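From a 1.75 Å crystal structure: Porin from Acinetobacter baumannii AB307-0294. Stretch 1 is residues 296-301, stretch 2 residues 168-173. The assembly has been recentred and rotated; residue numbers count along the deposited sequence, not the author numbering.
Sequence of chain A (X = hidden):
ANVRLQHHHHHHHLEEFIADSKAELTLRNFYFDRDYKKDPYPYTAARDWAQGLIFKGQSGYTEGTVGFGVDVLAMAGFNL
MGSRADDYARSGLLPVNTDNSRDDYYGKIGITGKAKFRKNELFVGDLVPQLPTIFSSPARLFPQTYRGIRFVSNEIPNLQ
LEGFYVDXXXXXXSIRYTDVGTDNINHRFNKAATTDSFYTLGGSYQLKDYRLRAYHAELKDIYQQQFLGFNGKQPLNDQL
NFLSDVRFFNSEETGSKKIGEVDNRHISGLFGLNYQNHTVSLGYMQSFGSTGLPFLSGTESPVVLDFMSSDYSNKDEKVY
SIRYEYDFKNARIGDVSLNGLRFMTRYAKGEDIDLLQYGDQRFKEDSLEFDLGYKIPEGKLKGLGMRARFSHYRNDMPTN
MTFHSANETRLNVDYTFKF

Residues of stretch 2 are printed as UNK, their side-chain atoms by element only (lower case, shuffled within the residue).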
# COMPACT_ATOMS: atom_id res chain seq x y z
N LEU A 296 -1.42 5.21 -9.37
CA LEU A 296 -1.64 4.01 -10.22
C LEU A 296 -2.83 3.22 -9.76
O LEU A 296 -3.16 3.16 -8.58
CB LEU A 296 -0.34 3.20 -10.33
CG LEU A 296 0.71 3.90 -11.13
CD1 LEU A 296 2.09 3.23 -10.88
CD2 LEU A 296 0.50 3.81 -12.63
N SER A 297 -3.42 2.52 -10.70
CA SER A 297 -4.55 1.60 -10.43
C SER A 297 -4.13 0.50 -9.46
O SER A 297 -2.96 -0.01 -9.46
CB SER A 297 -5.07 0.99 -11.76
OG SER A 297 -4.03 0.21 -12.39
N GLY A 298 -5.14 -0.03 -8.79
CA GLY A 298 -5.02 -1.26 -7.99
C GLY A 298 -4.37 -1.18 -6.62
O GLY A 298 -3.94 -2.20 -6.01
N THR A 299 -4.21 0.08 -6.17
CA THR A 299 -3.38 0.33 -4.96
C THR A 299 -4.01 1.53 -4.13
O THR A 299 -4.99 2.08 -4.57
CB THR A 299 -1.89 0.52 -5.29
OG1 THR A 299 -1.06 0.34 -4.02
CG2 THR A 299 -1.68 1.72 -5.97
N GLU A 300 -3.45 1.61 -2.95
CA GLU A 300 -3.83 2.62 -1.98
C GLU A 300 -3.20 3.90 -2.36
O GLU A 300 -2.14 4.02 -3.02
CB GLU A 300 -3.38 2.14 -0.56
CG GLU A 300 -4.28 0.99 -0.03
CD GLU A 300 -4.14 -0.38 -0.84
OE1 GLU A 300 -2.90 -0.73 -1.07
OE2 GLU A 300 -5.25 -0.94 -1.08
N SER A 301 -3.83 5.04 -1.93
CA SER A 301 -3.10 6.35 -2.08
C SER A 301 -1.78 6.36 -1.39
O SER A 301 -1.59 5.73 -0.31
CB SER A 301 -4.02 7.45 -1.42
OG SER A 301 -3.30 8.69 -1.47
N UNK A 168 3.15 -3.29 -17.91
CA UNK A 168 1.93 -4.03 -17.60
C UNK A 168 1.95 -4.16 -16.07
O UNK A 168 3.04 -4.12 -15.48
o UNK A 168 1.00 -7.28 -20.38
o UNK A 168 3.14 -7.68 -20.01
c UNK A 168 2.23 -5.47 -19.66
c UNK A 168 2.01 -5.46 -18.23
c UNK A 168 2.17 -6.92 -20.15
N UNK A 169 0.79 -4.44 -15.55
CA UNK A 169 0.53 -4.61 -14.14
C UNK A 169 -0.27 -5.89 -13.94
O UNK A 169 -1.20 -6.17 -14.75
c UNK A 169 -1.57 -3.11 -14.13
c UNK A 169 -0.19 -3.36 -13.56
c UNK A 169 -0.27 -3.47 -12.00
N UNK A 170 0.04 -6.69 -12.88
CA UNK A 170 -0.87 -7.77 -12.56
C UNK A 170 -1.44 -7.46 -11.15
O UNK A 170 -0.69 -7.49 -10.19
n UNK A 170 2.63 -13.37 -12.62
c UNK A 170 1.38 -13.03 -12.91
n UNK A 170 0.79 -12.00 -12.35
c UNK A 170 -0.10 -9.07 -12.56
n UNK A 170 0.67 -13.74 -13.82
c UNK A 170 -0.57 -11.60 -12.67
c UNK A 170 -0.97 -10.26 -12.16
N UNK A 171 -2.68 -7.17 -11.13
CA UNK A 171 -3.38 -6.69 -9.92
C UNK A 171 -3.36 -7.83 -8.89
O UNK A 171 -3.30 -9.00 -9.20
c UNK A 171 -4.84 -5.07 -11.23
o UNK A 171 -3.31 -3.70 -9.86
c UNK A 171 -4.72 -6.17 -10.14
n UNK A 171 -4.27 -2.67 -11.65
c UNK A 171 -4.13 -3.72 -10.76
N UNK A 172 -3.45 -7.38 -7.66
CA UNK A 172 -3.41 -8.35 -6.55
C UNK A 172 -4.38 -9.51 -6.64
O UNK A 172 -4.06 -10.68 -6.29
c UNK A 172 -3.66 -7.52 -5.18
c UNK A 172 -6.27 -3.76 -3.41
n UNK A 172 -7.48 -3.21 -3.43
c UNK A 172 -4.83 -5.56 -4.26
n UNK A 172 -5.27 -3.25 -2.68
n UNK A 172 -6.05 -4.81 -4.21
c UNK A 172 -4.93 -6.83 -5.15
N UNK A 173 -5.58 -9.23 -7.10
CA UNK A 173 -6.66 -10.18 -7.25
C UNK A 173 -6.87 -10.69 -8.72
O UNK A 173 -7.91 -11.19 -9.03
c UNK A 173 -8.00 -9.58 -6.85
o UNK A 173 -9.52 -7.76 -7.42
c UNK A 173 -8.33 -8.24 -7.58
o UNK A 173 -7.49 -7.70 -8.34
O HOH W 1 -3.61 -4.51 -7.29
O HOH W 2 -7.51 -0.53 -1.98

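Position 168 has five side-chain atoms: a run of three carbons whose last carries two oxygens, an unbranched acid with two methylene groups. It lies in a strand, and its side chain makes no contact with stretch 1. Three carbons ending in a carboxylate make this Glu168, and the contact asks nothing of it.

Position 169 carries three carbons and no heteroatom, one carbon bearing the other two, so the branch sits at CB. The CA-to-CB bond points toward stretch 1, and one terminal carbon lies 4.5 Å from Ser297 OG. A short, branched hydrocarbon with this pattern is valine. Val169 is buried and touches the serine only loosely.

Position 170 shows three carbons, a nitrogen, then a carbon with two more nitrogens: a guanidinium on a long arm. That arm makes no contact with stretch 1. It is Arg170, whose guanidinium finds its hydrogen bonds elsewhere in the structure. Here the strand ends.

Position 171 has three carbons, the third holding one oxygen and one nitrogen, which is a carboxamide after two methylene groups. CB points toward stretch 1; the nitrogen is 3.0 Å from Ser297 OG and the oxygen 3.5 Å from Gly298 CA. The atoms spell glutamine. Gln171 folds its chain with chi1 and chi2 both m, laying the amide against the serine and the glycine. NE2 donates to Ser297 OG, but the N-H...acceptor angle of 128° makes the bond weak.

Position 172 again has three carbons, a nitrogen, and a carbon bearing two nitrogens. One terminal nitrogen comes to 2.8 Å from Glu300 OE2, with Gly298 O over one face of the planar group. This is Arg172. With chi1 p and the next two angles t, the arm reaches the acid, and its NH1 donates to Glu300 OE2 at 2.8 Å with a 164° angle, a well-aligned salt bridge at the edge of the guanidinium.

Position 173 has two carbons, the second with two oxygens, a carboxylate one methylene from the backbone. Its side chain makes no contact with stretch 1. It is Asp173.

The contact works by letting two neighbouring polar side chains reach a loop that has no regular secondary structure. The nearest CA atoms across the contact are Gly298 CA and Gln171 CA, 6.0 Å apart. Glycine fits for two reasons: its phi is positive, and an ideal CB would lie 2.0 Å from Gln171 OE1, a clash. Water 1 then joins the two backbones, donating to Gly298 O (2.7 Å from its oxygen) and to Gln171 OE1, and accepting from Arg172 N. Water 2 reinforces the charged end, accepting from Arg172 NH2 and donating to Glu300 OE2. The rules to read here are a bare backbone where an amide packs close, an acid met at the guanidinium edge, and two waters bridging polar atoms of the two stretches. The contact buries 240 Å² in all, and its direct links are one salt bridge and one weak hydrogen bond.

Stretch 2, residues 168-173: EVRQRD
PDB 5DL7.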